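Local coordinates for protein glycerol kinase, putative (Plasmodium falciparum, PDB 2W40) that probably phosphorylates glycerol at the expense of ATP, yielding sn-glycerol 3-phosphate, as a glycerol kinase of the FGGY family, at residues 2-6 against 70-74; 6-10 against 444-449; 80-84 against 167-172; 222-228 against 240-246. One frame throughout, in Å; residues are numbered along the deposited sequence.

Contact 1: residues 2-6 against 70-74; sequences SMNVI and KYTSV. With EDO (1,2-ethanediol), chain B.
The start of a parallel strand pair shows how backbone donors and acceptors are satisfied. Tyr71 first leaves helical geometry after helix 49-70; the chain turns through Thr72 and is extended from Ser73, with Ser2 opposite Ser73 (CA-CA 4.5 Å) and Met3 in a parallel bridge with Val74 (4.9 Å). Met3 N donates to Ser73 O at 2.9 Å, an acceptor that Ser2 CA also approaches at 3.3 Å. Met3 O receives Val74 CA at 3.4 Å, and Met3 and Val5 continue the backbone pairing with Ile75. Helix 49-70 thus returns the chain to strand 74-83 beside strand 3-11, as in the ribonuclease H-like fold of sugar kinases, Hsp70 and actin. Ser2 OG donates to Ser73 OG at 3.0 Å. Val74 O takes a weak hydrogen bond from O2 of an ethanediol, probably from the crystallisation liquor, at 3.2 Å. Met3 (chi1 t, chi2 p) lays CG 4.0 Å above the Tyr71 ring centroid, a CH-pi contact, and SD 4.8 Å from it, an oblique Met-aromatic contact.

Contact 2: residues 6-10 against 444-449; sequences ILSID and TSLGAA
Ser8, Ala448 and Ala449 bring small side chains to a close helix-on-strand contact, in which strand 6-10 and helix 444-449 cross obliquely, their axes 7.4 Å and their N-to-C directions 133° apart. Ile6, Ser8 and Asp10 point CB toward the helix. Thr444 comes first, its CG2 3.6 Å from Asp10 OD2. Its carbonyl also accepts a hydrogen bond from Ser251 OG. At Ser445 the backbone is engaged at both ends: one water accepts from Ser445 N at 3.0 Å and donates to Asp10 OD2 at 2.8 Å, while Ser8 OG, placed by a t rotamer, donates to Ser445 O at 2.6 Å. That carbonyl keeps its helical bond from Ala449 N (3.1 Å) and so serves two donors. Ser445 OG turns to Tyr21 OH and to Glu442 O. One turn on, Ala448 CB lies 3.4 Å from Ser8 OG. Ala449 stands nearest the strand by CA (5.2 Å to Ser8 CA) and packs CB on Ile6 CG2 at 4.0 Å. The packing joins the N- and C-terminal FGGY regions of the chain, consistent with the interdomain interface of the actin-like ATPase fold.

Contact 3: residues 80-84 against 167-172; sequences GITNQ and INTWLI
Helix-on-sheet packing usually depends on every second residue of a strand, and residues 80-84 follow that rule, with an added polar link at the strand's end. Helix 167-172 runs at 141° to strand 80-83, axes 8.2 Å apart, the closest CA atoms being those of Asn83 and Asn168 at 6.1 Å. Past Gly80, Ile81 (chi1 m, chi2 t) points at the helix and spans a full turn of it: CG2 lies 4.3 Å from Asn168 CA and 4.2 Å from Leu171 CD2, and CD1 is 3.6 Å from Ile172 CG1. Thr82 faces the other way, its OG1 bonded to Ile246 O. Asn83, in a p rotamer, rests CB on Ile167 CG2 at 3.7 Å and brings OD1 within 3.5 Å of Asn168 CB; its ND2 donates to Gln84 O at 2.9 Å and also bonds Asn186. A water donates to Gln84 O at 2.7 Å and accepts from Ile167 N at 2.9 Å, adding a polar bridge to the direct packing of Ile167. The Gln84 side chain, with NE2 3.8 Å from Ile167 CG1, bonds Thr87 and Gln11 and lies about 4 Å from a bound glycerol. Strands 3-11 and 241-247 flank strand 74-83 and share its helix, Leu171 touching Ile9 and Asn168 touching Cys245, while Leu171 also meets helix 49-70 at Met53 and Leu56.

Contact 4: residues 222-228 against 240-246; sequences NCSNFGL and IPITGCI. With EDO (1,2-ethanediol), chain D.
The register of this antiparallel pair slips by two residues part-way along: Asn222, Cys223 and Ser224 face Cys245, Gly244 and Thr243, yet Leu228 faces Pro241. The chain turns a corner at Ser224, where Ser224 O and Thr243 O, two acceptors, stand 3.3 Å apart. Up to the corner, Cys245 N donates to Asn222 O at 3.0 Å, Asn222 ND2 to Cys245 O at 2.9 Å, and Ser224 N to Thr243 O at 3.1 Å. Beyond it, Phe226 N donates to Ile242 O and Ile242 N to Gly227 O, both at 2.9 Å; strands 225-228 and 241-246 have axes 4.7 Å apart at 163°. At Gly227 (phi/psi 120/177) a side chain would collide with the preceding carbonyl oxygen, that of Phe226. The Phe226 ring (chi1 m) folds back along the second strand: Cys245 CB lies over its face, 3.9 Å from the centroid, with SG at 4.9 Å in an oblique sulfur-aromatic contact. The pairing adds weakly bonded strand 225-228, one of two edge strands within this chain, to the N-terminal domain's mixed sheet; strand 241-247 pairs onward with 74-83, helix 167-176 packs against Phe226 and Cys245, and helix 443-455 against Cys223, Thr243 and Ile246.

Overall arrangement
All four contacts involve the same mixed sheet. Contacts 1 and 2 share Ile6 and follow strand 3-11 inward, their centres 17 Å apart, from the surface toward the glycerol and nucleotide sites, probably the active-site cleft. Contact 3 continues on the neighbouring strand, 11 Å from contact 2 centre to centre, joined by Ile9 N to Gly80 O and Ile9 O to Thr82 N, both 2.8 Å. Contact 4, its centre 10 Å from that of contact 3, adds the next strand through Ile81 N to Gly244 O at 2.9 Å. Helices 443-455 and 167-176 cover opposite faces. The side chains of Asp10 and Gln84 lie about 7 and 4 Å from bound glycerol and 9 and 8 Å from that of ADP-binding Thr270, though this chain holds no ADP.

Contact 1: residues 2-6 against 70-74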
loop_
_atom_site.group_PDB
_atom_site.type_symbol
_atom_site.label_atom_id
_atom_site.label_comp_id
_atom_site.label_asym_id
_atom_site.label_seq_id
_atom_site.Cartn_x
_atom_site.Cartn_y
_atom_site.Cartn_z
ATOM N N SER C 2 -41.344 25.841 25.106
ATOM C CA SER C 2 -41.952 25.121 23.945
ATOM C C SER C 2 -41.257 25.434 22.692
ATOM O O SER C 2 -41.103 26.598 22.334
ATOM C CB SER C 2 -43.383 25.479 23.785
ATOM O OG SER C 2 -43.886 25.368 25.080
ATOM N N MET C 3 -40.876 24.366 22.020
ATOM C CA MET C 3 -39.836 24.463 21.044
ATOM C C MET C 3 -40.351 23.902 19.706
ATOM O O MET C 3 -40.782 22.764 19.689
ATOM C CB MET C 3 -38.591 23.653 21.478
ATOM C CG MET C 3 -37.378 23.615 20.519
ATOM S SD MET C 3 -36.782 25.232 20.020
ATOM C CE MET C 3 -35.533 25.474 21.250
ATOM N N ASN C 4 -40.344 24.730 18.661
ATOM C CA ASN C 4 -40.617 24.200 17.331
ATOM C C ASN C 4 -39.304 23.718 16.727
ATOM O O ASN C 4 -38.298 24.426 16.775
ATOM C CB ASN C 4 -41.149 25.238 16.407
ATOM C CG ASN C 4 -42.506 25.719 16.781
ATOM O OD1 ASN C 4 -43.255 25.130 17.536
ATOM N ND2 ASN C 4 -42.849 26.839 16.190
ATOM N N VAL C 5 -39.407 22.517 16.095
ATOM C CA VAL C 5 -38.261 22.005 15.369
ATOM C C VAL C 5 -38.596 21.387 14.034
ATOM O O VAL C 5 -39.712 21.018 13.779
ATOM C CB VAL C 5 -37.468 20.948 16.209
ATOM C CG1 VAL C 5 -36.882 21.540 17.590
ATOM C CG2 VAL C 5 -38.326 19.756 16.412
ATOM N N ILE C 6 -37.562 21.324 13.208
ATOM C CA ILE C 6 -37.577 20.694 11.886
ATOM C C ILE C 6 -36.671 19.457 12.018
ATOM O O ILE C 6 -35.503 19.580 12.427
ATOM C CB ILE C 6 -37.057 21.606 10.789
ATOM C CG1 ILE C 6 -37.836 22.911 10.726
ATOM C CG2 ILE C 6 -37.027 20.861 9.396
ATOM C CD1 ILE C 6 -37.014 23.978 9.983
ATOM N N LYS C 70 -35.117 18.219 27.421
ATOM C CA LYS C 70 -34.672 19.642 27.493
ATOM C C LYS C 70 -35.848 20.664 27.522
ATOM O O LYS C 70 -35.814 21.623 28.307
ATOM C CB LYS C 70 -33.726 20.025 26.337
ATOM C CG LYS C 70 -32.396 19.276 26.198
ATOM N N TYR C 71 -36.898 20.450 26.728
ATOM C CA TYR C 71 -37.896 21.478 26.477
ATOM C C TYR C 71 -39.256 21.175 27.050
ATOM O O TYR C 71 -39.626 19.994 27.357
ATOM C CB TYR C 71 -37.996 21.766 24.963
ATOM C CG TYR C 71 -36.707 22.228 24.391
ATOM C CD1 TYR C 71 -36.323 23.563 24.461
ATOM C CD2 TYR C 71 -35.841 21.333 23.805
ATOM C CE1 TYR C 71 -35.108 23.993 23.976
ATOM C CE2 TYR C 71 -34.659 21.735 23.270
ATOM C CZ TYR C 71 -34.259 23.057 23.373
ATOM O OH TYR C 71 -33.042 23.451 22.839
ATOM N N THR C 72 -40.034 22.240 27.206
ATOM C CA THR C 72 -41.327 22.085 27.913
ATOM C C THR C 72 -42.423 21.393 27.068
ATOM O O THR C 72 -43.204 20.586 27.575
ATOM C CB THR C 72 -41.893 23.414 28.596
ATOM O OG1 THR C 72 -43.209 23.132 29.094
ATOM C CG2 THR C 72 -41.946 24.616 27.656
ATOM N N SER C 73 -42.499 21.730 25.790
ATOM C CA SER C 73 -43.224 20.890 24.847
ATOM C C SER C 73 -42.330 20.969 23.584
ATOM O O SER C 73 -41.538 21.921 23.490
ATOM C CB SER C 73 -44.654 21.383 24.646
ATOM O OG SER C 73 -44.708 22.703 24.096
ATOM N N VAL C 74 -42.421 19.952 22.706
ATOM C CA VAL C 74 -41.739 19.945 21.393
ATOM C C VAL C 74 -42.753 19.832 20.302
ATOM O O VAL C 74 -43.592 18.975 20.390
ATOM C CB VAL C 74 -40.708 18.763 21.302
ATOM C CG1 VAL C 74 -40.029 18.747 19.987
ATOM C CG2 VAL C 74 -39.697 18.923 22.547
HETATM C C1 EDO B . -44.536 15.987 17.335
HETATM O O1 EDO B . -44.764 17.403 17.338
HETATM C C2 EDO B . -44.424 15.150 18.630
HETATM O O2 EDO B . -43.769 15.842 19.721
#

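Contact 2: residues 6-10 against 444-449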
loop_
_atom_site.group_PDB
_atom_site.type_symbol
_atom_site.label_atom_id
_atom_site.label_comp_id
_atom_site.label_asym_id
_atom_site.label_seq_id
_atom_site.Cartn_x
_atom_site.Cartn_y
_atom_site.Cartn_z
ATOM N N ILE C 6 -37.562 21.324 13.208
ATOM C CA ILE C 6 -37.577 20.694 11.886
ATOM C C ILE C 6 -36.671 19.457 12.018
ATOM O O ILE C 6 -35.503 19.580 12.427
ATOM C CB ILE C 6 -37.057 21.606 10.789
ATOM C CG1 ILE C 6 -37.836 22.911 10.726
ATOM C CG2 ILE C 6 -37.027 20.861 9.396
ATOM C CD1 ILE C 6 -37.014 23.978 9.983
ATOM N N LEU C 7 -37.198 18.288 11.653
ATOM C CA LEU C 7 -36.315 17.071 11.603
ATOM C C LEU C 7 -35.724 16.964 10.193
ATOM O O LEU C 7 -36.474 16.922 9.217
ATOM C CB LEU C 7 -37.028 15.774 11.993
ATOM C CG LEU C 7 -36.386 14.418 11.797
ATOM C CD1 LEU C 7 -34.960 14.387 12.401
ATOM C CD2 LEU C 7 -37.250 13.214 12.122
ATOM N N SER C 8 -34.379 16.927 10.116
ATOM C CA SER C 8 -33.705 16.703 8.836
ATOM C C SER C 8 -32.995 15.345 8.937
ATOM O O SER C 8 -32.142 15.195 9.856
ATOM C CB SER C 8 -32.737 17.855 8.494
ATOM O OG SER C 8 -32.061 17.548 7.294
ATOM N N ILE C 9 -33.370 14.373 8.058
ATOM C CA ILE C 9 -32.748 13.057 8.080
ATOM C C ILE C 9 -31.724 13.060 6.920
ATOM O O ILE C 9 -32.096 13.331 5.745
ATOM C CB ILE C 9 -33.782 11.940 7.845
ATOM C CG1 ILE C 9 -34.804 11.942 9.034
ATOM C CG2 ILE C 9 -33.013 10.616 7.533
ATOM C CD1 ILE C 9 -36.069 11.163 8.715
ATOM N N ASP C 10 -30.458 12.704 7.224
ATOM C CA ASP C 10 -29.427 12.518 6.177
ATOM C C ASP C 10 -28.975 11.045 6.246
ATOM O O ASP C 10 -28.295 10.625 7.148
ATOM C CB ASP C 10 -28.286 13.492 6.427
ATOM C CG ASP C 10 -27.101 13.332 5.541
ATOM O OD1 ASP C 10 -27.179 12.603 4.547
ATOM O OD2 ASP C 10 -26.040 14.033 5.845
ATOM N N THR C 444 -25.336 19.408 4.180
ATOM C CA THR C 444 -26.358 18.495 3.590
ATOM C C THR C 444 -27.686 18.482 4.339
ATOM O O THR C 444 -28.767 18.681 3.757
ATOM C CB THR C 444 -25.776 17.084 3.490
ATOM O OG1 THR C 444 -24.686 17.151 2.528
ATOM C CG2 THR C 444 -26.849 16.085 3.014
ATOM N N SER C 445 -27.637 18.210 5.655
ATOM C CA SER C 445 -28.860 18.220 6.484
ATOM C C SER C 445 -29.526 19.595 6.503
ATOM O O SER C 445 -30.737 19.684 6.568
ATOM C CB SER C 445 -28.549 17.756 7.874
ATOM O OG SER C 445 -27.737 18.693 8.595
ATOM N N LEU C 446 -28.708 20.670 6.476
ATOM C CA LEU C 446 -29.237 22.029 6.476
ATOM C C LEU C 446 -30.088 22.269 5.221
ATOM O O LEU C 446 -31.203 22.850 5.312
ATOM C CB LEU C 446 -28.085 23.009 6.574
ATOM C CG LEU C 446 -28.389 24.440 6.680
ATOM C CD1 LEU C 446 -29.270 24.742 7.831
ATOM C CD2 LEU C 446 -27.008 25.151 6.658
ATOM N N GLY C 447 -29.664 21.782 4.053
ATOM C CA GLY C 447 -30.463 22.005 2.868
ATOM C C GLY C 447 -31.847 21.341 2.892
ATOM O O GLY C 447 -32.838 21.921 2.466
ATOM N N ALA C 448 -31.929 20.156 3.494
ATOM C CA ALA C 448 -33.162 19.417 3.624
ATOM C C ALA C 448 -34.103 20.106 4.617
ATOM O O ALA C 448 -35.326 20.063 4.445
ATOM C CB ALA C 448 -32.910 17.974 4.054
ATOM N N ALA C 449 -33.543 20.707 5.664
ATOM C CA ALA C 449 -34.372 21.423 6.647
ATOM C C ALA C 449 -34.923 22.650 5.978
ATOM O O ALA C 449 -36.045 23.019 6.215
ATOM C CB ALA C 449 -33.492 21.761 7.842
HETATM O O HOH W 1 -25.559 16.488 7.010
#

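Contact 3: residues 80-84 against 167-172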
loop_
_atom_site.group_PDB
_atom_site.type_symbol
_atom_site.label_atom_id
_atom_site.label_comp_id
_atom_site.label_asym_id
_atom_site.label_seq_id
_atom_site.Cartn_x
_atom_site.Cartn_y
_atom_site.Cartn_z
ATOM N N GLY C 80 -37.603 16.778 6.566
ATOM C CA GLY C 80 -36.908 16.746 5.254
ATOM C C GLY C 80 -35.970 15.519 5.207
ATOM O O GLY C 80 -35.413 15.090 6.226
ATOM N N ILE C 81 -35.896 14.936 4.010
ATOM C CA ILE C 81 -35.143 13.734 3.766
ATOM C C ILE C 81 -34.074 14.015 2.721
ATOM O O ILE C 81 -34.350 14.596 1.652
ATOM C CB ILE C 81 -36.055 12.593 3.287
ATOM C CG1 ILE C 81 -36.922 12.194 4.482
ATOM C CG2 ILE C 81 -35.218 11.419 2.749
ATOM C CD1 ILE C 81 -37.918 11.102 4.271
ATOM N N THR C 82 -32.821 13.611 3.022
ATOM C CA THR C 82 -31.765 13.601 2.037
ATOM C C THR C 82 -30.937 12.366 2.183
ATOM O O THR C 82 -30.983 11.710 3.228
ATOM C CB THR C 82 -30.946 14.942 2.126
ATOM O OG1 THR C 82 -30.147 15.056 0.968
ATOM C CG2 THR C 82 -30.138 15.059 3.408
ATOM N N ASN C 83 -30.219 12.011 1.136
ATOM C CA ASN C 83 -29.677 10.646 1.088
ATOM C C ASN C 83 -28.572 10.469 0.099
ATOM O O ASN C 83 -28.494 11.183 -0.888
ATOM C CB ASN C 83 -30.808 9.713 0.582
ATOM C CG ASN C 83 -31.339 10.160 -0.808
ATOM O OD1 ASN C 83 -32.053 11.188 -0.907
ATOM N ND2 ASN C 83 -31.070 9.317 -1.903
ATOM N N GLN C 84 -27.703 9.511 0.394
ATOM C CA GLN C 84 -26.750 8.975 -0.548
ATOM C C GLN C 84 -27.545 8.601 -1.835
ATOM O O GLN C 84 -28.588 7.891 -1.764
ATOM C CB GLN C 84 -26.100 7.709 0.052
ATOM C CG GLN C 84 -27.047 6.678 0.622
ATOM C CD GLN C 84 -26.488 5.249 0.700
ATOM O OE1 GLN C 84 -25.669 4.847 -0.130
ATOM N NE2 GLN C 84 -27.012 4.466 1.639
ATOM N N ILE C 167 -32.650 5.508 -1.979
ATOM C CA ILE C 167 -32.765 5.459 -0.532
ATOM C C ILE C 167 -33.892 6.404 -0.031
ATOM O O ILE C 167 -34.598 6.117 0.886
ATOM C CB ILE C 167 -31.422 5.797 0.126
ATOM C CG1 ILE C 167 -30.415 4.652 -0.077
ATOM C CG2 ILE C 167 -31.568 6.223 1.637
ATOM C CD1 ILE C 167 -30.684 3.466 0.844
ATOM N N ASN C 168 -34.055 7.537 -0.729
ATOM C CA ASN C 168 -35.136 8.426 -0.379
ATOM C C ASN C 168 -36.494 7.798 -0.474
ATOM O O ASN C 168 -37.309 7.904 0.446
ATOM C CB ASN C 168 -35.160 9.680 -1.220
ATOM C CG ASN C 168 -35.269 9.427 -2.694
ATOM O OD1 ASN C 168 -34.530 8.572 -3.234
ATOM N ND2 ASN C 168 -36.080 10.231 -3.385
ATOM N N THR C 169 -36.720 7.075 -1.605
ATOM C CA THR C 169 -37.942 6.319 -1.833
ATOM C C THR C 169 -38.177 5.255 -0.750
ATOM O O THR C 169 -39.325 5.059 -0.247
ATOM C CB THR C 169 -37.937 5.732 -3.238
ATOM O OG1 THR C 169 -37.703 6.778 -4.165
ATOM C CG2 THR C 169 -39.322 5.036 -3.556
ATOM N N TRP C 170 -37.092 4.570 -0.374
ATOM C CA TRP C 170 -37.127 3.532 0.638
ATOM C C TRP C 170 -37.589 4.171 2.024
ATOM O O TRP C 170 -38.468 3.633 2.726
ATOM C CB TRP C 170 -35.766 2.872 0.713
ATOM C CG TRP C 170 -35.566 1.838 1.770
ATOM C CD1 TRP C 170 -34.662 1.898 2.808
ATOM C CD2 TRP C 170 -36.296 0.597 1.949
ATOM N NE1 TRP C 170 -34.754 0.749 3.595
ATOM C CE2 TRP C 170 -35.761 -0.045 3.122
ATOM C CE3 TRP C 170 -37.358 -0.000 1.254
ATOM C CZ2 TRP C 170 -36.204 -1.299 3.570
ATOM C CZ3 TRP C 170 -37.810 -1.229 1.685
ATOM C CH2 TRP C 170 -37.239 -1.887 2.840
ATOM N N LEU C 171 -36.950 5.240 2.408
ATOM C CA LEU C 171 -37.272 5.875 3.677
ATOM C C LEU C 171 -38.718 6.346 3.705
ATOM O O LEU C 171 -39.430 6.148 4.669
ATOM C CB LEU C 171 -36.274 7.015 3.935
ATOM C CG LEU C 171 -34.992 6.736 4.651
ATOM C CD1 LEU C 171 -34.300 5.431 4.295
ATOM C CD2 LEU C 171 -34.065 7.961 4.758
ATOM N N ILE C 172 -39.172 7.005 2.652
ATOM C CA ILE C 172 -40.522 7.560 2.618
ATOM C C ILE C 172 -41.549 6.412 2.608
ATOM O O ILE C 172 -42.534 6.435 3.367
ATOM C CB ILE C 172 -40.700 8.495 1.346
ATOM C CG1 ILE C 172 -39.803 9.798 1.458
ATOM C CG2 ILE C 172 -42.210 8.755 1.103
ATOM C CD1 ILE C 172 -39.782 10.577 0.089
HETATM O O HOH W 2 -30.140 6.261 -3.210
#

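Contact 4: residues 222-228 against 240-246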
loop_
_atom_site.group_PDB
_atom_site.type_symbol
_atom_site.label_atom_id
_atom_site.label_comp_id
_atom_site.label_asym_id
_atom_site.label_seq_id
_atom_site.Cartn_x
_atom_site.Cartn_y
_atom_site.Cartn_z
ATOM N N ASN C 222 -38.877 19.161 -5.120
ATOM C CA ASN C 222 -38.144 19.027 -3.871
ATOM C C ASN C 222 -38.902 19.477 -2.592
ATOM O O ASN C 222 -38.644 18.961 -1.520
ATOM C CB ASN C 222 -36.782 19.760 -3.924
ATOM C CG ASN C 222 -35.832 19.166 -4.971
ATOM O OD1 ASN C 222 -35.429 19.805 -5.946
ATOM N ND2 ASN C 222 -35.523 17.903 -4.773
ATOM N N CYS C 223 -39.793 20.468 -2.738
ATOM C CA CYS C 223 -40.707 20.862 -1.679
ATOM C C CYS C 223 -42.088 20.294 -2.105
ATOM O O CYS C 223 -42.641 20.679 -3.124
ATOM C CB CYS C 223 -40.777 22.363 -1.681
ATOM S SG CYS C 223 -39.290 23.227 -1.211
ATOM N N SER C 224 -42.665 19.407 -1.321
ATOM C CA SER C 224 -43.893 18.712 -1.745
ATOM C C SER C 224 -44.566 18.015 -0.576
ATOM O O SER C 224 -44.025 17.971 0.477
ATOM C CB SER C 224 -43.589 17.753 -2.938
ATOM O OG SER C 224 -44.795 17.453 -3.681
ATOM N N ASN C 225 -45.757 17.478 -0.765
ATOM C CA ASN C 225 -46.412 16.631 0.213
ATOM C C ASN C 225 -45.994 15.207 -0.092
ATOM O O ASN C 225 -46.559 14.586 -0.983
ATOM C CB ASN C 225 -47.895 16.764 0.093
ATOM C CG ASN C 225 -48.645 15.988 1.185
ATOM O OD1 ASN C 225 -48.014 15.323 1.969
ATOM N ND2 ASN C 225 -49.992 16.143 1.272
ATOM N N PHE C 226 -44.996 14.746 0.627
ATOM C CA PHE C 226 -44.555 13.348 0.526
ATOM C C PHE C 226 -45.334 12.358 1.397
ATOM O O PHE C 226 -45.129 11.134 1.291
ATOM C CB PHE C 226 -43.060 13.242 0.783
ATOM C CG PHE C 226 -42.203 13.908 -0.244
ATOM C CD1 PHE C 226 -41.848 13.252 -1.437
ATOM C CD2 PHE C 226 -41.779 15.229 -0.075
ATOM C CE1 PHE C 226 -41.128 13.950 -2.421
ATOM C CE2 PHE C 226 -41.023 15.855 -1.020
ATOM C CZ PHE C 226 -40.728 15.259 -2.184
ATOM N N GLY C 227 -46.219 12.891 2.264
ATOM C CA GLY C 227 -47.035 12.096 3.109
ATOM C C GLY C 227 -46.843 12.338 4.544
ATOM O O GLY C 227 -45.981 13.031 4.987
ATOM N N LEU C 228 -47.666 11.630 5.259
ATOM C CA LEU C 228 -47.725 11.605 6.705
ATOM C C LEU C 228 -46.979 10.414 7.249
ATOM O O LEU C 228 -47.127 9.283 6.811
ATOM C CB LEU C 228 -49.177 11.517 7.186
ATOM C CG LEU C 228 -50.215 12.554 6.894
ATOM C CD1 LEU C 228 -51.634 12.090 7.372
ATOM C CD2 LEU C 228 -49.823 13.989 7.400
ATOM N N ILE C 240 -46.920 13.635 11.403
ATOM C CA ILE C 240 -45.959 14.662 11.065
ATOM C C ILE C 240 -45.684 14.514 9.571
ATOM O O ILE C 240 -45.411 13.392 9.122
ATOM C CB ILE C 240 -44.669 14.482 11.861
ATOM C CG1 ILE C 240 -44.910 14.656 13.370
ATOM C CG2 ILE C 240 -43.631 15.451 11.442
ATOM C CD1 ILE C 240 -45.575 15.974 13.772
ATOM N N PRO C 241 -45.737 15.628 8.798
ATOM C CA PRO C 241 -45.587 15.534 7.326
ATOM C C PRO C 241 -44.109 15.559 6.871
ATOM O O PRO C 241 -43.270 16.206 7.485
ATOM C CB PRO C 241 -46.266 16.792 6.847
ATOM C CG PRO C 241 -45.924 17.793 7.921
ATOM C CD PRO C 241 -45.911 17.054 9.205
ATOM N N ILE C 242 -43.838 14.831 5.798
ATOM C CA ILE C 242 -42.558 14.791 5.143
ATOM C C ILE C 242 -42.750 15.765 3.971
ATOM O O ILE C 242 -43.592 15.544 3.066
ATOM C CB ILE C 242 -42.208 13.367 4.609
ATOM C CG1 ILE C 242 -42.100 12.390 5.786
ATOM C CG2 ILE C 242 -40.901 13.430 3.795
ATOM C CD1 ILE C 242 -42.079 10.867 5.354
ATOM N N THR C 243 -41.997 16.851 4.021
ATOM C CA THR C 243 -42.262 17.981 3.133
ATOM C C THR C 243 -41.082 18.446 2.281
ATOM O O THR C 243 -41.196 19.385 1.463
ATOM C CB THR C 243 -42.786 19.176 3.955
ATOM O OG1 THR C 243 -41.784 19.569 4.913
ATOM C CG2 THR C 243 -44.045 18.782 4.697
ATOM N N GLY C 244 -39.923 17.810 2.445
ATOM C CA GLY C 244 -38.836 18.060 1.551
ATOM C C GLY C 244 -38.019 16.833 1.323
ATOM O O GLY C 244 -37.880 16.022 2.194
ATOM N N CYS C 245 -37.520 16.682 0.100
ATOM C CA CYS C 245 -36.702 15.565 -0.292
ATOM C C CYS C 245 -35.798 15.899 -1.404
ATOM O O CYS C 245 -36.227 16.465 -2.392
ATOM C CB CYS C 245 -37.618 14.481 -0.755
ATOM S SG CYS C 245 -36.829 12.833 -1.090
ATOM N N ILE C 246 -34.532 15.566 -1.259
ATOM C CA ILE C 246 -33.483 15.948 -2.235
ATOM C C ILE C 246 -32.274 15.004 -2.057
ATOM O O ILE C 246 -32.003 14.581 -0.922
ATOM C CB ILE C 246 -33.104 17.456 -2.057
ATOM C CG1 ILE C 246 -32.204 17.924 -3.153
ATOM C CG2 ILE C 246 -32.510 17.664 -0.615
ATOM C CD1 ILE C 246 -32.178 19.475 -3.373
HETATM C C1 EDO D . -49.023 9.365 3.902
HETATM O O1 EDO D . -49.057 8.178 5.032
HETATM C C2 EDO D . -50.249 9.915 3.200
HETATM O O2 EDO D . -50.684 11.310 3.406
HETATM O O HOH W 3 -46.269 15.991 3.617
#